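Local coordinates for protein putative acetyltransferase (Nocardia farcinica, PDB 3D9W) that probably transfers acetyl groups to arylamines, acting as an arylamine N-acetyltransferase, at residues E166-E171 / L176-Q181. Numbering follows the deposited sequence.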
ATOM      1  N   GLU A 166     -12.702 -11.937   7.302  1.00 25.62           N
ATOM      2  CA  GLU A 166     -13.521 -13.108   7.077  1.00 26.59           C
ATOM      3  C   GLU A 166     -12.714 -14.250   6.477  1.00 26.88           C
ATOM      4  O   GLU A 166     -11.864 -14.018   5.621  1.00 26.52           O
ATOM      5  CB  GLU A 166     -14.645 -12.702   6.145  1.00 28.48           C
ATOM      6  CG  GLU A 166     -15.680 -13.737   5.851  1.00 30.44           C
ATOM      7  CD  GLU A 166     -16.997 -13.070   5.515  1.00 33.22           C
ATOM      8  OE1 GLU A 166     -17.568 -12.435   6.440  1.00 34.18           O
ATOM      9  OE2 GLU A 166     -17.446 -13.159   4.343  1.00 32.72           O
ATOM     10  N   ARG A 167     -12.963 -15.474   6.944  1.00 27.08           N
ATOM     11  CA  ARG A 167     -12.265 -16.645   6.416  1.00 27.90           C
ATOM     12  C   ARG A 167     -13.241 -17.542   5.665  1.00 28.34           C
ATOM     13  O   ARG A 167     -14.137 -18.137   6.256  1.00 28.19           O
ATOM     14  CB  ARG A 167     -11.588 -17.465   7.522  1.00 28.27           C
ATOM     15  CG  ARG A 167     -10.396 -18.282   6.986  1.00 30.25           C
ATOM     16  CD  ARG A 167     -10.501 -19.791   7.193  1.00 31.09           C
ATOM     17  NE  ARG A 167     -10.211 -20.188   8.569  1.00 33.37           N
ATOM     18  CZ  ARG A 167     -11.138 -20.528   9.463  1.00 34.14           C
ATOM     19  NH1 ARG A 167     -12.426 -20.525   9.123  1.00 33.72           N
ATOM     20  NH2 ARG A 167     -10.781 -20.856  10.700  1.00 33.06           N
ATOM     21  N   ARG A 168     -13.066 -17.628   4.356  1.00 29.21           N
ATOM     22  CA  ARG A 168     -13.930 -18.449   3.533  1.00 29.59           C
ATOM     23  C   ARG A 168     -13.128 -19.604   2.962  1.00 29.26           C
ATOM     24  O   ARG A 168     -11.953 -19.792   3.299  1.00 30.11           O
ATOM     25  CB  ARG A 168     -14.502 -17.625   2.376  1.00 32.39           C
ATOM     26  CG  ARG A 168     -15.451 -16.518   2.777  1.00 36.71           C
ATOM     27  CD  ARG A 168     -16.031 -15.846   1.530  1.00 40.18           C
ATOM     28  NE  ARG A 168     -16.746 -14.616   1.873  1.00 45.61           N
ATOM     29  CZ  ARG A 168     -17.220 -13.730   0.994  1.00 47.60           C
ATOM     30  NH1 ARG A 168     -17.064 -13.927  -0.318  1.00 48.41           N
ATOM     31  NH2 ARG A 168     -17.833 -12.624   1.432  1.00 47.06           N
ATOM     32  N   THR A 169     -13.775 -20.371   2.091  1.00 27.77           N
ATOM     33  CA  THR A 169     -13.136 -21.493   1.432  1.00 26.77           C
ATOM     34  C   THR A 169     -13.271 -21.285  -0.074  1.00 27.82           C
ATOM     35  O   THR A 169     -14.372 -21.049  -0.583  1.00 26.99           O
ATOM     36  CB  THR A 169     -13.810 -22.818   1.787  1.00 26.02           C
ATOM     37  OG1 THR A 169     -14.540 -22.665   3.006  1.00 26.57           O
ATOM     38  CG2 THR A 169     -12.768 -23.907   1.968  1.00 24.97           C
ATOM     39  N   GLY A 170     -12.145 -21.362  -0.777  1.00 27.90           N
ATOM     40  CA  GLY A 170     -12.150 -21.197  -2.219  1.00 26.84           C
ATOM     41  C   GLY A 170     -12.090 -22.556  -2.877  1.00 26.70           C
ATOM     42  O   GLY A 170     -12.425 -23.562  -2.257  1.00 28.27           O
ATOM     43  N   GLU A 171     -11.665 -22.605  -4.130  1.00 25.94           N
ATOM     44  CA  GLU A 171     -11.578 -23.877  -4.819  1.00 25.33           C
ATOM     45  C   GLU A 171     -10.585 -24.787  -4.092  1.00 24.45           C
ATOM     46  O   GLU A 171      -9.605 -24.317  -3.510  1.00 24.85           O
ATOM     47  CB  GLU A 171     -11.150 -23.639  -6.275  1.00 26.77           C
ATOM     48  CG  GLU A 171     -11.063 -24.890  -7.155  1.00 29.54           C
ATOM     49  CD  GLU A 171     -10.976 -24.568  -8.655  1.00 31.45           C
ATOM     50  OE1 GLU A 171     -10.297 -23.580  -9.027  1.00 33.25           O
ATOM     51  OE2 GLU A 171     -11.578 -25.315  -9.464  1.00 31.95           O
ATOM     52  N   LEU A 176      -9.653 -18.633   1.838  1.00 27.17           N
ATOM     53  CA  LEU A 176      -9.892 -17.435   1.056  1.00 26.37           C
ATOM     54  C   LEU A 176     -10.286 -16.350   2.047  1.00 26.10           C
ATOM     55  O   LEU A 176     -11.406 -16.336   2.552  1.00 27.28           O
ATOM     56  CB  LEU A 176     -11.009 -17.652   0.038  1.00 27.10           C
ATOM     57  CG  LEU A 176     -11.286 -16.428  -0.843  1.00 27.87           C
ATOM     58  CD1 LEU A 176     -10.063 -16.096  -1.704  1.00 25.31           C
ATOM     59  CD2 LEU A 176     -12.499 -16.710  -1.710  1.00 28.36           C
ATOM     60  N   TRP A 177      -9.356 -15.453   2.346  1.00 24.79           N
ATOM     61  CA  TRP A 177      -9.638 -14.393   3.295  1.00 23.39           C
ATOM     62  C   TRP A 177     -10.228 -13.174   2.617  1.00 23.05           C
ATOM     63  O   TRP A 177      -9.898 -12.864   1.472  1.00 23.00           O
ATOM     64  CB  TRP A 177      -8.370 -13.985   4.039  1.00 23.21           C
ATOM     65  CG  TRP A 177      -7.737 -15.085   4.812  1.00 21.78           C
ATOM     66  CD1 TRP A 177      -6.862 -16.026   4.342  1.00 22.37           C
ATOM     67  CD2 TRP A 177      -7.916 -15.359   6.197  1.00 21.26           C
ATOM     68  NE1 TRP A 177      -6.482 -16.869   5.358  1.00 22.02           N
ATOM     69  CE2 TRP A 177      -7.116 -16.481   6.509  1.00 22.91           C
ATOM     70  CE3 TRP A 177      -8.677 -14.765   7.210  1.00 22.42           C
ATOM     71  CZ2 TRP A 177      -7.053 -17.020   7.796  1.00 24.34           C
ATOM     72  CZ3 TRP A 177      -8.618 -15.298   8.486  1.00 25.02           C
ATOM     73  CH2 TRP A 177      -7.808 -16.418   8.771  1.00 24.71           C
ATOM     74  N   VAL A 178     -11.103 -12.480   3.339  1.00 22.44           N
ATOM     75  CA  VAL A 178     -11.743 -11.281   2.826  1.00 21.27           C
ATOM     76  C   VAL A 178     -11.740 -10.192   3.891  1.00 22.03           C
ATOM     77  O   VAL A 178     -12.343 -10.347   4.953  1.00 23.59           O
ATOM     78  CB  VAL A 178     -13.207 -11.546   2.431  1.00 21.14           C
ATOM     79  CG1 VAL A 178     -13.705 -10.437   1.525  1.00 19.78           C
ATOM     80  CG2 VAL A 178     -13.338 -12.900   1.763  1.00 20.65           C
ATOM     81  N   LEU A 179     -11.049  -9.096   3.612  1.00 21.25           N
ATOM     82  CA  LEU A 179     -11.009  -7.980   4.541  1.00 19.66           C
ATOM     83  C   LEU A 179     -12.112  -7.014   4.121  1.00 19.54           C
ATOM     84  O   LEU A 179     -12.217  -6.670   2.946  1.00 19.44           O
ATOM     85  CB  LEU A 179      -9.657  -7.279   4.469  1.00 19.30           C
ATOM     86  CG  LEU A 179      -9.482  -6.188   5.520  1.00 19.12           C
ATOM     87  CD1 LEU A 179      -9.276  -6.845   6.873  1.00 18.53           C
ATOM     88  CD2 LEU A 179      -8.299  -5.306   5.165  1.00 20.19           C
ATOM     89  N   HIS A 180     -12.934  -6.586   5.074  1.00 19.40           N
ATOM     90  CA  HIS A 180     -14.032  -5.663   4.784  1.00 20.21           C
ATOM     91  C   HIS A 180     -13.767  -4.302   5.409  1.00 20.33           C
ATOM     92  O   HIS A 180     -13.423  -4.220   6.571  1.00 21.77           O
ATOM     93  CB  HIS A 180     -15.348  -6.204   5.352  1.00 22.79           C
ATOM     94  CG  HIS A 180     -15.831  -7.462   4.698  1.00 23.41           C
ATOM     95  ND1 HIS A 180     -16.616  -7.459   3.566  1.00 25.24           N
ATOM     96  CD2 HIS A 180     -15.656  -8.762   5.032  1.00 23.15           C
ATOM     97  CE1 HIS A 180     -16.909  -8.704   3.233  1.00 24.17           C
ATOM     98  NE2 HIS A 180     -16.338  -9.515   4.106  1.00 23.84           N
ATOM     99  N   GLN A 181     -13.939  -3.229   4.647  1.00 21.04           N
ATOM    100  CA  GLN A 181     -13.717  -1.892   5.181  1.00 20.87           C
ATOM    101  C   GLN A 181     -15.003  -1.100   5.069  1.00 21.58           C
ATOM    102  O   GLN A 181     -15.794  -1.350   4.169  1.00 22.03           O
ATOM    103  CB  GLN A 181     -12.630  -1.172   4.387  1.00 20.20           C
ATOM    104  CG  GLN A 181     -13.001  -0.955   2.935  1.00 20.92           C
ATOM    105  CD  GLN A 181     -12.116   0.057   2.243  1.00 20.64           C
ATOM    106  OE1 GLN A 181     -10.894  -0.020   2.315  1.00 20.17           O
ATOM    107  NE2 GLN A 181     -12.733   1.011   1.557  1.00 21.32           N
TER
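R167 lays its aliphatic stem over the indole of W177. CG of R167 sits 3.5 Å from the centroid of the six-membered ring of W177 and only 6° off the ring normal, a CH-pi contact, while CB of R167 reaches the rim of the same ring at CZ3. CG of R167 is anti to the backbone N (chi1 -155°), which sets it over the benzo part of the indole; bends at chi2 and chi3 then leave the guanidinium plane oblique to the ring. W177 also stacks with F193 of strand 188-193, and L149 and T195 touch it from loops, so this buried indole ties the pair to the next strand.

R167 and W177 form a non-hydrogen-bonded pair of an antiparallel beta hairpin, strands 161-169 and 175-183, within the larger antiparallel sheet of this arylamine N-acetyltransferase. The flanking pairs, E166 with V178 and R168 with L176, are hydrogen-bonded in both directions; V178 N meets E166 O at 2.9 Å and R168 N meets L176 O at 2.8 Å.

On the other face of the sheet, R168 extends from CG to NE across V178, whose CG2 lies over one face of the guanidinium, 3.8 Å from R168 NE. The same group turns side-on to E166: NE and NH2 of R168 both donate to E166 OE2, each at 3.0 Å, in a salt bridge. OE2 lies in the guanidinium plane, using its anti lone pair toward NE, and the paired bonds should restrict rotation of the guanidinium. H180 brings its edge to this ion pair, with NE2 3.8 Å from E166 OE2 and the ring plane turned 59° from the carboxylate. CB of L176 packs against the backbone N of G170, and the L176 side chain also touches T192 of strand 188-193.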